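PDB 5KRP: frutapin from Artocarpus altilis, which is a breadfruit lectin of the jacalin family that binds carbohydrate, probably through one sugar site in each beta-prism subunit. Local coordinates for the interface of chains A and B. Numbering follows the deposited sequence. Chains: chain A/B, Frutapin.

The interface of chains A and B. Residues chain A 6, 123, 125-128, 148-149; chain B 6-8.
B:Thr7 pairs through its backbone with A:Glu126 and A:Asn127, adding the start of strand 6-12 of chain B, in antiparallel sense, to the end of strand 119-125 of chain A and the bend at A:Glu126 that follows it, with A:Ile125 opposite B:Val8 and A:Asn127 opposite B:Thr7. Two successive amides grip one acceptor, the carbonyl oxygen of B:Thr7: A:Glu126 N donates to B:Thr7 O at 2.8 Å, tilted 22° from the carbonyl plane, and A:Asn127 N reaches the same oxygen over 3.2 Å, in that plane and on a lone pair. The return bond runs from B:Thr7 N to A:Asn127 O, 3.0 Å long and nearly straight (169° at the hydrogen).

The side chain of B:Thr7 lies over this bend. Its CG2, anti to the backbone N, is turned to A:Glu126, meeting CB and the carboxylate oxygen OE1, while CB and the hydroxyl OG1 lie beside the CB of A:Asn127.

B:Ile6 and B:Val8 point the other way, into an apolar patch on chain A. The delta-methyls of the two Ile6 side chains meet tip to tip, A:Ile6 CD1 to B:Ile6 CD1 at 3.4 Å, a tight approach. The same B:Ile6 methyl packs alongside the end of strand 141-149, 3.7 Å from A:Ala149 CA. A:Met148 crosses both B:Ile6 and B:Val8; the bend at its last torsion (chi3 66°) brings the terminal methyl CE to 3.7 Å from B:Ile6 CG2 and also against B:Val8 CG1. Two residues before A:Ile125, in the same strand, A:Leu123 also meets that valine methyl: A:Leu123 CD1 lies 4.1 Å from B:Val8 CG1.

This patch is one part of a two-fold symmetric interface in a tetrameric deposited assembly, in keeping with the tetramers common among jacalin-related lectins. It lies where the first strand of one beta-prism, near its N-terminus, runs beside the end of strand 119-125, the bend after it and the C-terminal strand of its neighbour, and its twin forms with the chains exchanged.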
ATOM      1  N   ILE A   6       4.111   4.522  -4.827  1.00 18.15           N
ATOM      2  CA  ILE A   6       5.321   5.269  -4.418  1.00 18.09           C
ATOM      3  C   ILE A   6       6.186   5.470  -5.636  1.00 18.28           C
ATOM      4  O   ILE A   6       6.375   4.536  -6.445  1.00 18.45           O
ATOM      5  CB  ILE A   6       6.034   4.504  -3.305  1.00 21.35           C
ATOM      6  CG1 ILE A   6       5.176   4.683  -2.041  1.00 24.17           C
ATOM      7  CG2 ILE A   6       7.470   5.006  -3.088  1.00 24.51           C
ATOM      8  CD1 ILE A   6       5.472   3.642  -1.033  1.00 26.09           C
ATOM      9  N   LEU A 123      19.633   2.862  -5.653  1.00 17.87           N
ATOM     10  CA  LEU A 123      18.381   2.540  -5.007  1.00 17.90           C
ATOM     11  C   LEU A 123      18.411   1.022  -4.589  1.00 17.73           C
ATOM     12  O   LEU A 123      18.081   0.142  -5.416  1.00 16.90           O
ATOM     13  CB  LEU A 123      17.195   2.787  -5.913  1.00 18.92           C
ATOM     14  CG  LEU A 123      15.820   2.483  -5.281  1.00 19.11           C
ATOM     15  CD1 LEU A 123      15.482   3.561  -4.235  1.00 21.72           C
ATOM     16  CD2 LEU A 123      14.813   2.412  -6.410  1.00 22.90           C
ATOM     17  N   ILE A 125      16.754  -1.850  -2.748  1.00 19.25           N
ATOM     18  CA  ILE A 125      15.412  -2.185  -2.297  1.00 19.86           C
ATOM     19  C   ILE A 125      15.464  -3.362  -1.388  1.00 21.70           C
ATOM     20  O   ILE A 125      15.749  -4.484  -1.851  1.00 25.02           O
ATOM     21  CB  ILE A 125      14.460  -2.470  -3.446  1.00 19.65           C
ATOM     22  CG1 ILE A 125      14.517  -1.305  -4.424  1.00 22.84           C
ATOM     23  CG2 ILE A 125      13.045  -2.717  -2.884  1.00 19.70           C
ATOM     24  CD1 ILE A 125      13.981  -1.715  -5.765  1.00 26.12           C
ATOM     25  N   GLU A 126      15.133  -3.118  -0.102  1.00 19.99           N
ATOM     26  CA  GLU A 126      15.178  -4.219   0.855  1.00 22.39           C
ATOM     27  C   GLU A 126      13.847  -4.957   0.956  1.00 19.19           C
ATOM     28  O   GLU A 126      13.813  -6.154   1.351  1.00 19.86           O
ATOM     29  CB  GLU A 126      15.517  -3.721   2.273  1.00 26.56           C
ATOM     30  CG  GLU A 126      16.941  -3.322   2.594  1.00 32.48           C
ATOM     31  CD  GLU A 126      17.322  -3.606   4.095  1.00 36.36           C
ATOM     32  OE1 GLU A 126      16.962  -2.733   4.913  1.00 25.65           O
ATOM     33  OE2 GLU A 126      17.911  -4.727   4.443  1.00 41.30           O
ATOM     34  N   ASN A 127      12.734  -4.227   0.765  1.00 16.40           N
ATOM     35  CA  ASN A 127      11.405  -4.835   0.749  1.00 16.57           C
ATOM     36  C   ASN A 127      10.529  -4.041  -0.217  1.00 17.03           C
ATOM     37  O   ASN A 127      10.609  -2.800  -0.233  1.00 16.26           O
ATOM     38  CB  ASN A 127      10.769  -4.849   2.145  1.00 17.19           C
ATOM     39  CG  ASN A 127       9.536  -5.718   2.194  1.00 19.30           C
ATOM     40  OD1 ASN A 127       9.525  -6.792   1.615  1.00 19.25           O
ATOM     41  ND2 ASN A 127       8.436  -5.188   2.738  1.00 20.77           N
ATOM     42  N   GLY A 128       9.751  -4.737  -1.024  1.00 17.81           N
ATOM     43  CA  GLY A 128       9.011  -4.106  -2.087  1.00 18.26           C
ATOM     44  C   GLY A 128       9.541  -4.524  -3.440  1.00 16.17           C
ATOM     45  O   GLY A 128      10.576  -5.219  -3.570  1.00 17.52           O
ATOM     46  N   MET A 148       7.183   1.925  -7.085  1.00 15.85           N
ATOM     47  CA  MET A 148       7.339   0.738  -6.240  1.00 17.51           C
ATOM     48  C   MET A 148       6.019   0.331  -5.591  1.00 16.92           C
ATOM     49  O   MET A 148       5.200   1.203  -5.227  1.00 14.61           O
ATOM     50  CB  MET A 148       8.392   0.976  -5.139  1.00 18.50           C
ATOM     51  CG  MET A 148       9.762   1.397  -5.732  1.00 21.59           C
ATOM     52  SD  MET A 148      11.009   1.648  -4.452  1.00 22.79           S
ATOM     53  CE  MET A 148      11.070  -0.063  -3.925  1.00 31.66           C
ATOM     54  N   ALA A 149       5.873  -0.956  -5.344  1.00 15.63           N
ATOM     55  CA  ALA A 149       4.701  -1.466  -4.610  1.00 18.13           C
ATOM     56  C   ALA A 149       5.062  -2.634  -3.697  1.00 21.64           C
ATOM     57  O   ALA A 149       6.116  -3.147  -3.823  1.00 20.81           O
ATOM     58  CB  ALA A 149       3.587  -1.835  -5.525  1.00 19.39           C
TER
ATOM     59  N   ILE B   6       7.306  -0.712   2.118  1.00 17.30           N
ATOM     60  CA  ILE B   6       8.465  -0.547   1.220  1.00 17.48           C
ATOM     61  C   ILE B   6       9.644  -0.005   2.019  1.00 15.71           C
ATOM     62  O   ILE B   6       9.491   0.909   2.862  1.00 17.68           O
ATOM     63  CB  ILE B   6       8.118   0.356   0.009  1.00 18.74           C
ATOM     64  CG1 ILE B   6       7.111  -0.429  -0.870  1.00 21.27           C
ATOM     65  CG2 ILE B   6       9.389   0.846  -0.744  1.00 18.90           C
ATOM     66  CD1 ILE B   6       6.184   0.406  -1.726  1.00 23.84           C
ATOM     67  N   THR B   7      10.800  -0.601   1.853  1.00 15.24           N
ATOM     68  CA  THR B   7      11.988  -0.265   2.608  1.00 15.87           C
ATOM     69  C   THR B   7      13.155  -0.140   1.653  1.00 15.82           C
ATOM     70  O   THR B   7      13.447  -1.083   0.921  1.00 16.29           O
ATOM     71  CB  THR B   7      12.276  -1.352   3.659  1.00 19.11           C
ATOM     72  OG1 THR B   7      11.106  -1.468   4.515  1.00 19.95           O
ATOM     73  CG2 THR B   7      13.491  -0.908   4.515  1.00 19.16           C
ATOM     74  N   VAL B   8      13.866   0.979   1.716  1.00 14.94           N
ATOM     75  CA  VAL B   8      15.004   1.210   0.821  0.50 15.35           C
ATOM     76  C   VAL B   8      16.210   1.659   1.644  1.00 16.74           C
ATOM     77  O   VAL B   8      16.097   2.260   2.704  1.00 16.28           O
ATOM     78  CB  VAL B   8      14.659   2.189  -0.313  0.50 14.14           C
ATOM     79  CG1 VAL B   8      13.603   1.539  -1.222  0.50 14.69           C
ATOM     80  CG2 VAL B   8      14.236   3.574   0.232  0.50 14.00           C
TER